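Local coordinates for Card1 endonuclease domain-containing protein (Vibrio cholerae, PDB 1XMX) that is of unknown function but carries a Card1-like nuclease domain of the PDDEXK superfamily and may bind nucleic acid, at residues H305-K310 / T376-A381; Y323-L328 / L358-I363. All coordinates share one frame; numbering follows the deposited sequence.

Interaction 1 (H305-K310 / T376-A381)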
loop_
_atom_site.group_PDB
_atom_site.type_symbol
_atom_site.label_atom_id
_atom_site.label_comp_id
_atom_site.label_asym_id
_atom_site.label_seq_id
_atom_site.Cartn_x
_atom_site.Cartn_y
_atom_site.Cartn_z
ATOM N N HIS A 305 1.225 2.731 0.331
ATOM C CA HIS A 305 0.515 3.577 1.316
ATOM C C HIS A 305 -0.735 2.836 1.785
ATOM O O HIS A 305 -1.617 2.509 0.969
ATOM C CB HIS A 305 0.033 4.868 0.688
ATOM C CG HIS A 305 1.103 5.898 0.542
ATOM N ND1 HIS A 305 2.248 5.679 -0.201
ATOM C CD2 HIS A 305 1.230 7.128 1.080
ATOM C CE1 HIS A 305 3.019 6.750 -0.135
ATOM N NE2 HIS A 305 2.419 7.653 0.626
ATOM N N ILE A 306 -0.787 2.564 3.086
ATOM C CA ILE A 306 -1.945 1.900 3.700
ATOM C C ILE A 306 -2.757 2.835 4.609
ATOM O O ILE A 306 -2.229 3.534 5.503
ATOM C CB ILE A 306 -1.514 0.705 4.591
ATOM C CG1 ILE A 306 -0.700 -0.302 3.808
ATOM C CG2 ILE A 306 -2.788 -0.063 5.175
ATOM C CD1 ILE A 306 0.054 -1.222 4.810
ATOM N N ILE A 307 -4.066 2.759 4.454
ATOM C CA ILE A 307 -4.950 3.561 5.276
ATOM C C ILE A 307 -5.883 2.615 6.036
ATOM O O ILE A 307 -6.603 1.794 5.407
ATOM C CB ILE A 307 -5.766 4.529 4.405
ATOM C CG1 ILE A 307 -4.830 5.392 3.569
ATOM C CG2 ILE A 307 -6.694 5.422 5.313
ATOM C CD1 ILE A 307 -5.544 6.189 2.470
ATOM N N GLU A 308 -5.825 2.704 7.367
ATOM C CA GLU A 308 -6.778 2.020 8.214
ATOM C C GLU A 308 -7.868 3.036 8.526
ATOM O O GLU A 308 -7.556 4.176 8.918
ATOM C CB GLU A 308 -6.154 1.629 9.551
ATOM C CG GLU A 308 -7.066 0.687 10.357
ATOM C CD GLU A 308 -6.360 0.028 11.518
ATOM O OE1 GLU A 308 -5.114 0.094 11.567
ATOM O OE2 GLU A 308 -7.050 -0.553 12.402
ATOM N N CYS A 309 -9.121 2.634 8.328
ATOM C CA CYS A 309 -10.292 3.411 8.789
ATOM C C CYS A 309 -10.907 2.820 10.082
ATOM O O CYS A 309 -11.156 1.626 10.152
ATOM C CB CYS A 309 -11.326 3.533 7.675
ATOM S SG CYS A 309 -10.556 4.220 6.195
ATOM N N LYS A 310 -11.032 3.643 11.116
ATOM C CA LYS A 310 -11.813 3.297 12.297
ATOM C C LYS A 310 -13.051 4.200 12.417
ATOM O O LYS A 310 -12.985 5.425 12.224
ATOM C CB LYS A 310 -10.980 3.360 13.577
ATOM C CG LYS A 310 -9.969 2.204 13.703
ATOM C CD LYS A 310 -9.187 2.300 15.011
ATOM C CE LYS A 310 -9.984 1.860 16.224
ATOM N NZ LYS A 310 -10.862 0.688 15.832
ATOM N N THR A 376 -4.638 14.477 -0.015
ATOM C CA THR A 376 -3.798 15.040 -1.071
ATOM C C THR A 376 -2.459 15.415 -0.482
ATOM O O THR A 376 -1.435 15.042 -0.991
ATOM C CB THR A 376 -4.479 16.291 -1.752
ATOM O OG1 THR A 376 -5.784 15.938 -2.228
ATOM C CG2 THR A 376 -3.656 16.761 -2.995
ATOM N N GLN A 377 -2.463 16.135 0.612
ATOM C CA GLN A 377 -1.225 16.480 1.255
ATOM C C GLN A 377 -0.370 15.254 1.552
ATOM O O GLN A 377 0.841 15.278 1.276
ATOM C CB GLN A 377 -1.496 17.283 2.513
ATOM C CG GLN A 377 -2.182 18.615 2.159
ATOM C CD GLN A 377 -2.652 19.407 3.376
ATOM O OE1 GLN A 377 -2.874 18.858 4.469
ATOM N NE2 GLN A 377 -2.876 20.675 3.175
ATOM N N TRP A 378 -0.986 14.177 2.056
ATOM C CA TRP A 378 -0.250 12.978 2.491
ATOM C C TRP A 378 0.380 12.380 1.254
ATOM O O TRP A 378 1.590 12.031 1.269
ATOM C CB TRP A 378 -1.171 11.939 3.118
ATOM C CG TRP A 378 -0.491 10.747 3.754
ATOM C CD1 TRP A 378 0.560 10.760 4.636
ATOM C CD2 TRP A 378 -0.868 9.380 3.584
ATOM N NE1 TRP A 378 0.914 9.442 4.971
ATOM C CE2 TRP A 378 0.022 8.592 4.353
ATOM C CE3 TRP A 378 -1.860 8.733 2.836
ATOM C CZ2 TRP A 378 -0.087 7.213 4.410
ATOM C CZ3 TRP A 378 -1.937 7.370 2.873
ATOM C CH2 TRP A 378 -1.068 6.622 3.684
ATOM N N PHE A 379 -0.403 12.340 0.167
ATOM C CA PHE A 379 0.085 11.744 -1.088
ATOM C C PHE A 379 1.138 12.595 -1.812
ATOM O O PHE A 379 1.978 12.043 -2.544
ATOM C CB PHE A 379 -1.045 11.493 -2.059
ATOM C CG PHE A 379 -2.021 10.425 -1.612
ATOM C CD1 PHE A 379 -1.572 9.258 -0.985
ATOM C CD2 PHE A 379 -3.397 10.587 -1.819
ATOM C CE1 PHE A 379 -2.475 8.235 -0.619
ATOM C CE2 PHE A 379 -4.310 9.552 -1.450
ATOM C CZ PHE A 379 -3.848 8.388 -0.847
ATOM N N LYS A 380 1.037 13.920 -1.690
ATOM C CA LYS A 380 2.056 14.828 -2.221
ATOM C C LYS A 380 3.391 14.568 -1.528
ATOM O O LYS A 380 4.427 14.532 -2.198
ATOM C CB LYS A 380 1.682 16.307 -2.091
ATOM C CG LYS A 380 0.392 16.657 -2.879
ATOM C CD LYS A 380 0.313 18.122 -3.272
ATOM C CE LYS A 380 -1.063 18.708 -2.849
ATOM N NZ LYS A 380 -1.395 20.023 -3.455
ATOM N N ALA A 381 3.352 14.403 -0.210
ATOM C CA ALA A 381 4.553 14.089 0.553
ATOM C C ALA A 381 5.258 12.832 0.085
ATOM O O ALA A 381 6.445 12.689 0.339
ATOM C CB ALA A 381 4.293 14.093 2.055
#
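An aromatic cluster of H305, W378 and F379 seats the last helix of the Card1-like endonuclease domain on its central sheet. It is a worked example of alpha/beta packing in which flat rings fill the layer between strand and helix. Strand segment 305-310 and helix segment 376-380 run nearly antiparallel, at 153°, with their axes 11.3 Å apart at closest approach.

The main pairing is T-shaped. H305 turns the edge of its imidazole onto one face of the W378 indole, with the planes inclined at 72° and the centroids of the imidazole and the six-membered ring 4.6 Å apart. CD2 of H305 leads, 3.5 Å from W378 CH2 and displaced toward the rim of the indole, while H305 CB lies 3.6 Å from the same CH2. W378 reaches this place because its CG stands anti to the backbone N (chi1 -173°), which sends the indole out from the helix to the strand. F379 adds the third ring: its edge faces H305 CD2, which is 4.1 Å from F379 CD1, though the two ring planes meet obliquely. Two residues on, the end of I307 extends the apolar layer, with CG1 3.6 Å from W378 CZ3 and CD1 4.3 Å from F379 CZ.

Both imidazole nitrogens are engaged outside the two segments, ND1 with K303 O and NE2 with R338 NH2, and R338 also forms a cation-pi contact with W378. A carbonyl on ND1 and a guanidinium on NE2 are consistent with a neutral imidazole protonated at ND1. These bonds would fix the rotation of a buried ring and present its C-H edge, rather than a nitrogen, to the indole.

Interaction 2 (Y323-L328 / L358-I363)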
loop_
_atom_site.group_PDB
_atom_site.type_symbol
_atom_site.label_atom_id
_atom_site.label_comp_id
_atom_site.label_asym_id
_atom_site.label_seq_id
_atom_site.Cartn_x
_atom_site.Cartn_y
_atom_site.Cartn_z
ATOM N N TYR A 323 0.403 0.205 16.925
ATOM C CA TYR A 323 1.535 -0.746 16.850
ATOM C C TYR A 323 1.363 -1.749 15.740
ATOM O O TYR A 323 2.330 -2.094 15.030
ATOM C CB TYR A 323 1.661 -1.535 18.135
ATOM C CG TYR A 323 2.079 -0.716 19.244
ATOM C CD1 TYR A 323 3.268 -0.017 19.194
ATOM C CD2 TYR A 323 1.283 -0.604 20.362
ATOM C CE1 TYR A 323 3.673 0.783 20.252
ATOM C CE2 TYR A 323 1.664 0.183 21.397
ATOM C CZ TYR A 323 2.859 0.869 21.343
ATOM O OH TYR A 323 3.216 1.631 22.453
ATOM N N LYS A 324 0.129 -2.243 15.619
ATOM C CA LYS A 324 -0.203 -3.161 14.554
ATOM C C LYS A 324 -0.136 -2.509 13.181
ATOM O O LYS A 324 0.358 -3.116 12.243
ATOM C CB LYS A 324 -1.581 -3.755 14.764
ATOM C CG LYS A 324 -1.933 -4.762 13.724
ATOM C CD LYS A 324 -3.437 -5.017 13.796
ATOM C CE LYS A 324 -3.863 -6.344 13.254
ATOM N NZ LYS A 324 -4.021 -6.342 11.759
ATOM N N LEU A 325 -0.679 -1.298 13.043
ATOM C CA LEU A 325 -0.609 -0.594 11.737
ATOM C C LEU A 325 0.839 -0.390 11.291
ATOM O O LEU A 325 1.177 -0.740 10.179
ATOM C CB LEU A 325 -1.348 0.754 11.772
ATOM C CG LEU A 325 -1.461 1.593 10.478
ATOM C CD1 LEU A 325 -2.028 0.800 9.297
ATOM C CD2 LEU A 325 -2.298 2.880 10.735
ATOM N N GLU A 326 1.679 0.158 12.157
ATOM C CA GLU A 326 3.093 0.321 11.874
ATOM C C GLU A 326 3.808 -0.992 11.484
ATOM O O GLU A 326 4.748 -1.024 10.657
ATOM C CB GLU A 326 3.814 0.879 13.086
ATOM C CG GLU A 326 5.184 1.336 12.697
ATOM C CD GLU A 326 6.216 1.049 13.751
ATOM O OE1 GLU A 326 6.027 0.055 14.498
ATOM O OE2 GLU A 326 7.210 1.823 13.859
ATOM N N SER A 327 3.383 -2.069 12.119
ATOM C CA SER A 327 3.965 -3.343 11.873
ATOM C C SER A 327 3.558 -3.896 10.486
ATOM O O SER A 327 4.348 -4.560 9.806
ATOM C CB SER A 327 3.534 -4.264 12.984
ATOM O OG SER A 327 3.542 -5.571 12.507
ATOM N N LEU A 328 2.321 -3.686 10.088
ATOM C CA LEU A 328 1.901 -4.057 8.753
ATOM C C LEU A 328 2.668 -3.269 7.656
ATOM O O LEU A 328 3.176 -3.822 6.689
ATOM C CB LEU A 328 0.438 -3.749 8.617
ATOM C CG LEU A 328 -0.434 -4.785 9.281
ATOM C CD1 LEU A 328 -1.840 -4.262 9.036
ATOM C CD2 LEU A 328 -0.214 -6.074 8.565
ATOM N N LEU A 358 5.655 6.725 16.203
ATOM C CA LEU A 358 5.705 5.686 15.173
ATOM C C LEU A 358 5.745 6.185 13.693
ATOM O O LEU A 358 5.836 5.372 12.790
ATOM C CB LEU A 358 4.485 4.764 15.328
ATOM C CG LEU A 358 4.543 3.537 16.278
ATOM C CD1 LEU A 358 5.780 3.485 17.164
ATOM C CD2 LEU A 358 3.239 3.250 17.079
ATOM N N GLY A 359 5.595 7.483 13.434
ATOM C CA GLY A 359 5.577 7.971 12.041
ATOM C C GLY A 359 4.295 7.626 11.274
ATOM O O GLY A 359 4.333 7.426 10.055
ATOM N N LEU A 360 3.145 7.561 11.970
ATOM C CA LEU A 360 1.852 7.204 11.323
ATOM C C LEU A 360 1.113 8.512 11.156
ATOM O O LEU A 360 1.113 9.365 12.054
ATOM C CB LEU A 360 1.001 6.215 12.197
ATOM C CG LEU A 360 1.625 4.816 12.329
ATOM C CD1 LEU A 360 0.956 3.935 13.470
ATOM C CD2 LEU A 360 1.520 4.108 11.026
ATOM N N ALA A 361 0.482 8.700 10.007
ATOM C CA ALA A 361 -0.288 9.926 9.806
ATOM C C ALA A 361 -1.683 9.718 10.434
ATOM O O ALA A 361 -2.159 8.579 10.550
ATOM C CB ALA A 361 -0.396 10.207 8.267
ATOM N N LEU A 362 -2.354 10.802 10.797
ATOM C CA LEU A 362 -3.716 10.695 11.344
ATOM C C LEU A 362 -4.677 11.656 10.639
ATOM O O LEU A 362 -4.325 12.805 10.353
ATOM C CB LEU A 362 -3.743 11.034 12.859
ATOM C CG LEU A 362 -3.078 10.068 13.825
ATOM C CD1 LEU A 362 -3.290 10.523 15.241
ATOM C CD2 LEU A 362 -3.578 8.658 13.654
ATOM N N ILE A 363 -5.898 11.193 10.422
ATOM C CA ILE A 363 -7.001 12.124 10.159
ATOM C C ILE A 363 -8.169 11.835 11.145
ATOM O O ILE A 363 -8.812 10.774 11.089
ATOM C CB ILE A 363 -7.498 12.080 8.701
ATOM C CG1 ILE A 363 -6.390 12.525 7.718
ATOM C CG2 ILE A 363 -8.691 13.007 8.509
ATOM C CD1 ILE A 363 -6.846 12.380 6.209
#
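L325 and L360 make the more deeply buried apolar pair where helix 321-333 packs against the turn that leads from helix 349-358 into strand 361-363. Strands 303-310, 338-343 and 361-363 are parallel neighbours in the sheet; helix 321-333 links the first two and helix 349-358 the last two. L325 CG lies 3.9 Å from L360 CD2, and both leucines also touch A339 of strand 338-343, the neighbour of 361-363 in the sheet. The two methyls of L360 divide their work: CD2 meets L325, whereas CD1 approaches the helix backbone, 4.1 Å from E326 N, and comes within 4.2 Å of E326 CB. A second apolar contact lies nearer the surface. There L358 CD2 touches the Y323 ring obliquely, 3.9 Å from CD1, the two side chains crossing at about a right angle.

Packing of a polar group on an aliphatic one comes next. The carboxylate end of E326 lies across L358, with CD 3.9 Å from L358 CG and OE2 4.0 Å from L358 CD1. Its CG is anti to the backbone N (chi1 -167°), and a bend at chi2 brings the acid group over the leucine.

Backbone capping shapes the facing segment. G359, the first residue to leave helical angles, closes the preceding helix with a Schellman motif, its positive phi of 73° turning the chain toward the strand. R329 from the next turn of helix 321-333 hydrogen-bonds through NH2 to L358 O, and its NH1 forms a long, weak ion pair with E326 OE2.

Between the two segments themselves the contact is therefore one of shape, apolar at its buried end. R329 supplies the polar tie at its outer end, probably offsetting some of the charge of E326 and gripping a carbonyl at the helix terminus.

From the N-terminal side, the chain runs through strand 303-310, helix 321-333, strand 338-343, helix 349-358, strand 361-363 and helix 371-380. Interaction 1 joins the first of these elements to the last and so closes the outer loop. Interaction 2 closes a shorter loop wholly within it, without crossing. Both reach one sheet, from opposite faces: helix 371-380 covers one and helix 321-333 the other. They touch on both faces: W378 NE1 lies 3.6 Å from A361 CB on one, E308 OE1 3.8 Å from L325 CB on the other. The strand they flank carries E308-C309-K310 beside D295, an arrangement consistent with the PDDEXK signature.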